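Local atomic coordinates of MFP2b (Ascaris suum, PDB entry 2BJR), a protein that enhances polymerisation of the major sperm protein (MSP) and so probably helps drive the amoeboid movement of nematode sperm. Residues A[15-21]-A[54-58]; A[230-234]-A[266-272]. One frame throughout, in Å; residues are numbered along the deposited sequence.

Contact 1. Residues A[15-21]-A[54-58]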
loop_
_atom_site.group_PDB
_atom_site.type_symbol
_atom_site.label_atom_id
_atom_site.label_comp_id
_atom_site.label_asym_id
_atom_site.label_seq_id
_atom_site.Cartn_x
_atom_site.Cartn_y
_atom_site.Cartn_z
ATOM N N PRO A 15 12.897 -10.330 7.928
ATOM C CA PRO A 15 13.598 -11.402 7.238
ATOM C C PRO A 15 13.231 -11.405 5.746
ATOM O O PRO A 15 12.044 -11.453 5.375
ATOM C CB PRO A 15 13.157 -12.671 7.982
ATOM C CG PRO A 15 11.982 -12.276 8.757
ATOM C CD PRO A 15 11.890 -10.812 8.883
ATOM N N ILE A 16 14.259 -11.254 4.910
ATOM C CA ILE A 16 14.058 -11.269 3.453
ATOM C C ILE A 16 13.456 -12.572 3.032
ATOM O O ILE A 16 13.837 -13.643 3.513
ATOM C CB ILE A 16 15.373 -10.962 2.707
ATOM C CG1 ILE A 16 15.858 -9.559 3.062
ATOM C CG2 ILE A 16 15.209 -11.107 1.187
ATOM C CD1 ILE A 16 17.299 -9.299 2.720
ATOM N N GLY A 17 12.442 -12.519 2.177
ATOM C CA GLY A 17 11.769 -13.720 1.751
ATOM C C GLY A 17 10.691 -14.265 2.691
ATOM O O GLY A 17 10.145 -15.295 2.427
ATOM N N SER A 18 10.405 -13.561 3.772
ATOM C CA SER A 18 9.301 -13.867 4.664
ATOM C C SER A 18 8.305 -12.673 4.685
ATOM O O SER A 18 8.618 -11.590 4.246
ATOM C CB SER A 18 9.818 -14.150 6.088
ATOM O OG SER A 18 10.480 -15.413 6.151
ATOM N N PRO A 19 7.103 -12.876 5.182
ATOM C CA PRO A 19 6.137 -11.764 5.254
ATOM C C PRO A 19 6.572 -10.590 6.076
ATOM O O PRO A 19 7.449 -10.694 6.946
ATOM C CB PRO A 19 4.887 -12.419 5.829
ATOM C CG PRO A 19 5.002 -13.835 5.490
ATOM C CD PRO A 19 6.503 -14.145 5.637
ATOM N N PHE A 20 5.969 -9.422 5.786
ATOM C CA PHE A 20 6.291 -8.214 6.487
ATOM C C PHE A 20 5.915 -8.294 7.935
ATOM O O PHE A 20 4.965 -8.975 8.290
ATOM C CB PHE A 20 5.582 -6.978 5.898
ATOM C CG PHE A 20 6.233 -6.437 4.660
ATOM C CD1 PHE A 20 6.055 -7.089 3.440
ATOM C CD2 PHE A 20 7.002 -5.312 4.728
ATOM C CE1 PHE A 20 6.638 -6.611 2.333
ATOM C CE2 PHE A 20 7.600 -4.815 3.639
ATOM C CZ PHE A 20 7.411 -5.471 2.412
ATOM N N PRO A 21 6.645 -7.556 8.762
ATOM C CA PRO A 21 6.241 -7.359 10.160
ATOM C C PRO A 21 4.933 -6.559 10.270
ATOM O O PRO A 21 4.479 -5.937 9.294
ATOM C CB PRO A 21 7.385 -6.558 10.746
ATOM C CG PRO A 21 8.054 -5.863 9.491
ATOM C CD PRO A 21 7.887 -6.831 8.424
ATOM N N GLY A 54 3.820 -12.099 -1.337
ATOM C CA GLY A 54 3.543 -12.143 0.074
ATOM C C GLY A 54 4.724 -12.000 1.005
ATOM O O GLY A 54 4.538 -12.004 2.222
ATOM N N VAL A 55 5.908 -11.813 0.442
ATOM C CA VAL A 55 7.131 -11.676 1.230
ATOM C C VAL A 55 7.978 -10.504 0.830
ATOM O O VAL A 55 7.785 -9.911 -0.238
ATOM C CB VAL A 55 8.006 -12.991 1.123
ATOM C CG1 VAL A 55 7.152 -14.183 1.507
ATOM C CG2 VAL A 55 8.560 -13.146 -0.239
ATOM N N ILE A 56 8.918 -10.162 1.717
ATOM C CA ILE A 56 9.812 -9.028 1.567
ATOM C C ILE A 56 10.835 -9.261 0.448
ATOM O O ILE A 56 11.561 -10.274 0.441
ATOM C CB ILE A 56 10.588 -8.766 2.913
ATOM C CG1 ILE A 56 9.646 -8.343 4.030
ATOM C CG2 ILE A 56 11.697 -7.715 2.743
ATOM C CD1 ILE A 56 10.350 -8.291 5.430
ATOM N N GLU A 57 10.892 -8.306 -0.481
ATOM C CA GLU A 57 12.049 -8.079 -1.333
ATOM C C GLU A 57 12.505 -6.674 -1.004
ATOM O O GLU A 57 11.756 -5.879 -0.410
ATOM C CB GLU A 57 11.679 -8.235 -2.797
ATOM C CG GLU A 57 11.443 -9.691 -3.203
ATOM C CD GLU A 57 11.324 -9.934 -4.706
ATOM O OE1 GLU A 57 11.642 -9.055 -5.513
ATOM O OE2 GLU A 57 10.907 -11.035 -5.099
ATOM N N CYS A 58 13.748 -6.335 -1.310
ATOM C CA CYS A 58 14.266 -5.044 -0.963
ATOM C C CYS A 58 15.460 -4.639 -1.830
ATOM O O CYS A 58 16.029 -5.460 -2.561
ATOM C CB CYS A 58 14.616 -4.983 0.520
ATOM S SG CYS A 58 15.751 -6.336 1.001
#
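P15 sets its carbonyl against the end of I56, O to CD1 3.6 Å, and opens a type II beta turn, P15 to S18, that lies against the start of strand 55-62 in a six-stranded antiparallel sheet. I16 sends its chain to the far end of the contact, where CD1 and CG1 both touch SG of C58, beside I77 and L73. G17, with positive phi at the corner of the turn, gives its N-H to I56 O at 3.0 Å; the donor lies in the carbonyl plane, on a lone pair. V55 points toward the turn, its CB and CG1 against the G17 carbonyl, CG1 to G17 O 3.3 Å. S18 O takes the N-H of I56 at 2.9 Å, this time from 38° above the carbonyl plane, so I56 is gripped through N and O by two successive residues of the turn. P19 CA directs a C-H at G54 O, 3.4 Å away. With CG beside the backbone N and anti to the carbonyl carbon (chi1 -79°), the buried F20 ring turns a face to I56, whose CG1 sits over its centre, 3.7 Å from the centroid and 6° off the normal, a CH-pi contact. P21 CD meets I56 CD1 at 4.1 Å, the two side chains at about a right angle.

Contact 2. Residues A[230-234]-A[266-272]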
loop_
_atom_site.group_PDB
_atom_site.type_symbol
_atom_site.label_atom_id
_atom_site.label_comp_id
_atom_site.label_asym_id
_atom_site.label_seq_id
_atom_site.Cartn_x
_atom_site.Cartn_y
_atom_site.Cartn_z
ATOM N N VAL A 230 -12.349 -7.115 -0.568
ATOM C CA VAL A 230 -11.272 -6.779 -1.493
ATOM C C VAL A 230 -9.880 -6.780 -0.845
ATOM O O VAL A 230 -9.658 -6.151 0.180
ATOM C CB VAL A 230 -11.527 -5.387 -2.055
ATOM C CG1 VAL A 230 -10.316 -4.948 -2.989
ATOM C CG2 VAL A 230 -12.815 -5.374 -2.859
ATOM N N ALA A 231 -8.943 -7.461 -1.488
ATOM C CA ALA A 231 -7.549 -7.497 -1.044
ATOM C C ALA A 231 -6.673 -7.486 -2.277
ATOM O O ALA A 231 -7.117 -7.882 -3.372
ATOM C CB ALA A 231 -7.320 -8.739 -0.236
ATOM N N LEU A 232 -5.423 -7.038 -2.075
ATOM C CA LEU A 232 -4.386 -6.946 -3.068
ATOM C C LEU A 232 -3.163 -7.732 -2.654
ATOM O O LEU A 232 -2.764 -7.710 -1.497
ATOM C CB LEU A 232 -3.993 -5.504 -3.233
ATOM C CG LEU A 232 -2.788 -5.098 -4.080
ATOM C CD1 LEU A 232 -3.102 -5.328 -5.511
ATOM C CD2 LEU A 232 -2.375 -3.663 -3.776
ATOM N N TRP A 233 -2.622 -8.466 -3.615
ATOM C CA TRP A 233 -1.401 -9.236 -3.464
ATOM C C TRP A 233 -0.527 -8.889 -4.688
ATOM O O TRP A 233 -0.958 -8.145 -5.576
ATOM C CB TRP A 233 -1.783 -10.674 -3.544
ATOM C CG TRP A 233 -0.871 -11.662 -2.996
ATOM C CD1 TRP A 233 -0.158 -11.574 -1.861
ATOM C CD2 TRP A 233 -0.618 -12.947 -3.542
ATOM N NE1 TRP A 233 0.520 -12.748 -1.631
ATOM C CE2 TRP A 233 0.266 -13.607 -2.664
ATOM C CE3 TRP A 233 -1.085 -13.637 -4.667
ATOM C CZ2 TRP A 233 0.683 -14.925 -2.868
ATOM C CZ3 TRP A 233 -0.654 -14.951 -4.882
ATOM C CH2 TRP A 233 0.231 -15.575 -3.990
ATOM N N TYR A 234 0.684 -9.457 -4.736
ATOM C CA TYR A 234 1.623 -9.217 -5.822
ATOM C C TYR A 234 2.253 -10.530 -6.270
ATOM O O TYR A 234 2.594 -11.335 -5.436
ATOM C CB TYR A 234 2.685 -8.252 -5.351
ATOM C CG TYR A 234 2.222 -6.838 -5.401
ATOM C CD1 TYR A 234 1.633 -6.239 -4.270
ATOM C CD2 TYR A 234 2.391 -6.066 -6.546
ATOM C CE1 TYR A 234 1.133 -4.971 -4.317
ATOM C CE2 TYR A 234 1.942 -4.731 -6.568
ATOM C CZ TYR A 234 1.279 -4.220 -5.461
ATOM O OH TYR A 234 0.853 -2.932 -5.457
ATOM N N ILE A 266 0.064 -17.478 1.542
ATOM C CA ILE A 266 -0.164 -16.220 0.823
ATOM C C ILE A 266 0.689 -15.090 1.428
ATOM O O ILE A 266 1.214 -14.208 0.708
ATOM C CB ILE A 266 -1.692 -15.856 0.897
ATOM C CG1 ILE A 266 -2.568 -16.832 0.121
ATOM C CG2 ILE A 266 -1.927 -14.425 0.371
ATOM C CD1 ILE A 266 -2.103 -17.130 -1.163
ATOM N N GLY A 267 0.834 -15.094 2.749
ATOM C CA GLY A 267 1.715 -14.144 3.419
ATOM C C GLY A 267 1.091 -12.734 3.451
ATOM O O GLY A 267 -0.103 -12.581 3.703
ATOM N N SER A 268 1.913 -11.734 3.169
ATOM C CA SER A 268 1.527 -10.331 3.253
ATOM C C SER A 268 0.545 -9.922 2.133
ATOM O O SER A 268 0.802 -10.178 0.964
ATOM C CB SER A 268 2.755 -9.436 3.234
ATOM O OG SER A 268 3.448 -9.467 4.481
ATOM N N ILE A 269 -0.576 -9.313 2.528
ATOM C CA ILE A 269 -1.582 -8.764 1.609
ATOM C C ILE A 269 -1.964 -7.364 2.046
ATOM O O ILE A 269 -1.541 -6.893 3.098
ATOM C CB ILE A 269 -2.875 -9.612 1.570
ATOM C CG1 ILE A 269 -3.524 -9.652 2.951
ATOM C CG2 ILE A 269 -2.564 -10.991 1.020
ATOM C CD1 ILE A 269 -4.958 -10.220 2.893
ATOM N N GLN A 270 -2.727 -6.670 1.198
ATOM C CA GLN A 270 -3.233 -5.341 1.554
ATOM C C GLN A 270 -4.761 -5.406 1.507
ATOM O O GLN A 270 -5.335 -5.903 0.537
ATOM C CB GLN A 270 -2.687 -4.283 0.640
ATOM C CG GLN A 270 -1.156 -4.158 0.744
ATOM C CD GLN A 270 -0.593 -3.113 -0.217
ATOM O OE1 GLN A 270 -1.233 -2.119 -0.461
ATOM N NE2 GLN A 270 0.645 -3.315 -0.695
ATOM N N ILE A 271 -5.386 -4.923 2.556
ATOM C CA ILE A 271 -6.830 -4.950 2.638
ATOM C C ILE A 271 -7.387 -3.556 2.438
ATOM O O ILE A 271 -6.983 -2.592 3.107
ATOM C CB ILE A 271 -7.287 -5.527 3.972
ATOM C CG1 ILE A 271 -6.838 -7.008 4.125
ATOM C CG2 ILE A 271 -8.829 -5.398 4.095
ATOM C CD1 ILE A 271 -7.156 -7.676 5.461
ATOM N N LEU A 272 -8.372 -3.444 1.534
ATOM C CA LEU A 272 -8.978 -2.149 1.250
ATOM C C LEU A 272 -9.957 -1.777 2.394
ATOM O O LEU A 272 -10.725 -2.622 2.838
ATOM C CB LEU A 272 -9.718 -2.178 -0.117
ATOM C CG LEU A 272 -10.340 -0.866 -0.545
ATOM C CD1 LEU A 272 -9.307 0.163 -0.767
ATOM C CD2 LEU A 272 -11.131 -1.055 -1.803
HETATM O O HOH W 1 -11.529 -5.063 1.890
#
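A231 faces I271 and L232 faces Q270 in an antiparallel ladder whose segment axes approach to 4.6 Å at 149°: A231-I271 is a non-hydrogen-bonded pair, and L232-Q270 is a hydrogen-bonded pair with L232 N to Q270 O 2.8 Å and Q270 N to L232 O 2.9 Å. The next bond, L272 N to V230 O, is longer at 3.3 Å but nearly straight; a water donates to both V230 O and L272 O, bridging the two strands there. V230 runs alongside L272, CG1 of the valine against CB of the leucine. On the face carrying L232 and Q270, the extended Q270 lays its amide past CD2 of L232 and brings NE2 to the edge of the Y234 ring, while its OE1 is held by Q31 and K26. On the face of A231 and I271, the small A231 CB touches I269 CD1, and I244 covers this cluster. W233 reaches past the regular ladder: with CG swung anti to the backbone N (chi1 -160°), the indole extends along the loop before strand 268-274. NE1 donates to I266 O at 2.8 Å, a bent bond (140°) with the acceptor tilted from the ring plane. I266 CG2 lies over one face of the indole, 3.9 Å from the centroid of the five-membered ring, and S268 O lies in plane at the edge near CD1. F255 stacks on W233 and Y262 meets it edge-to-face. The whole is a buried pairing of neighbouring strands within an antiparallel sheet of the second cytosolic motility protein family region, with W233 hydrogen-bonded beyond the ladder to the loop residue I266.

How the contacts relate
Contact 1 comes first along the chain and closes before contact 2 opens; each falls in a different one of the two cytosolic motility protein regions. Their centres are 13 Å apart, although they belong to different sheets: contact 1 lays the loop after strand 10-15 on strand 55-62 of one, and contact 2 pairs strands 229-235 and 268-274 of another. They meet at S268: its N probably bonds to G54 O and its OG to F20 N, both at 2.8 Å. P19 CB packs on S268 OG and W233 NE1 on G54 N, and N51 ND2 bonds to S268 O. The start of strand 268-274 is thereby tied to the first region, joining the two halves of the molecule, away from the zinc site.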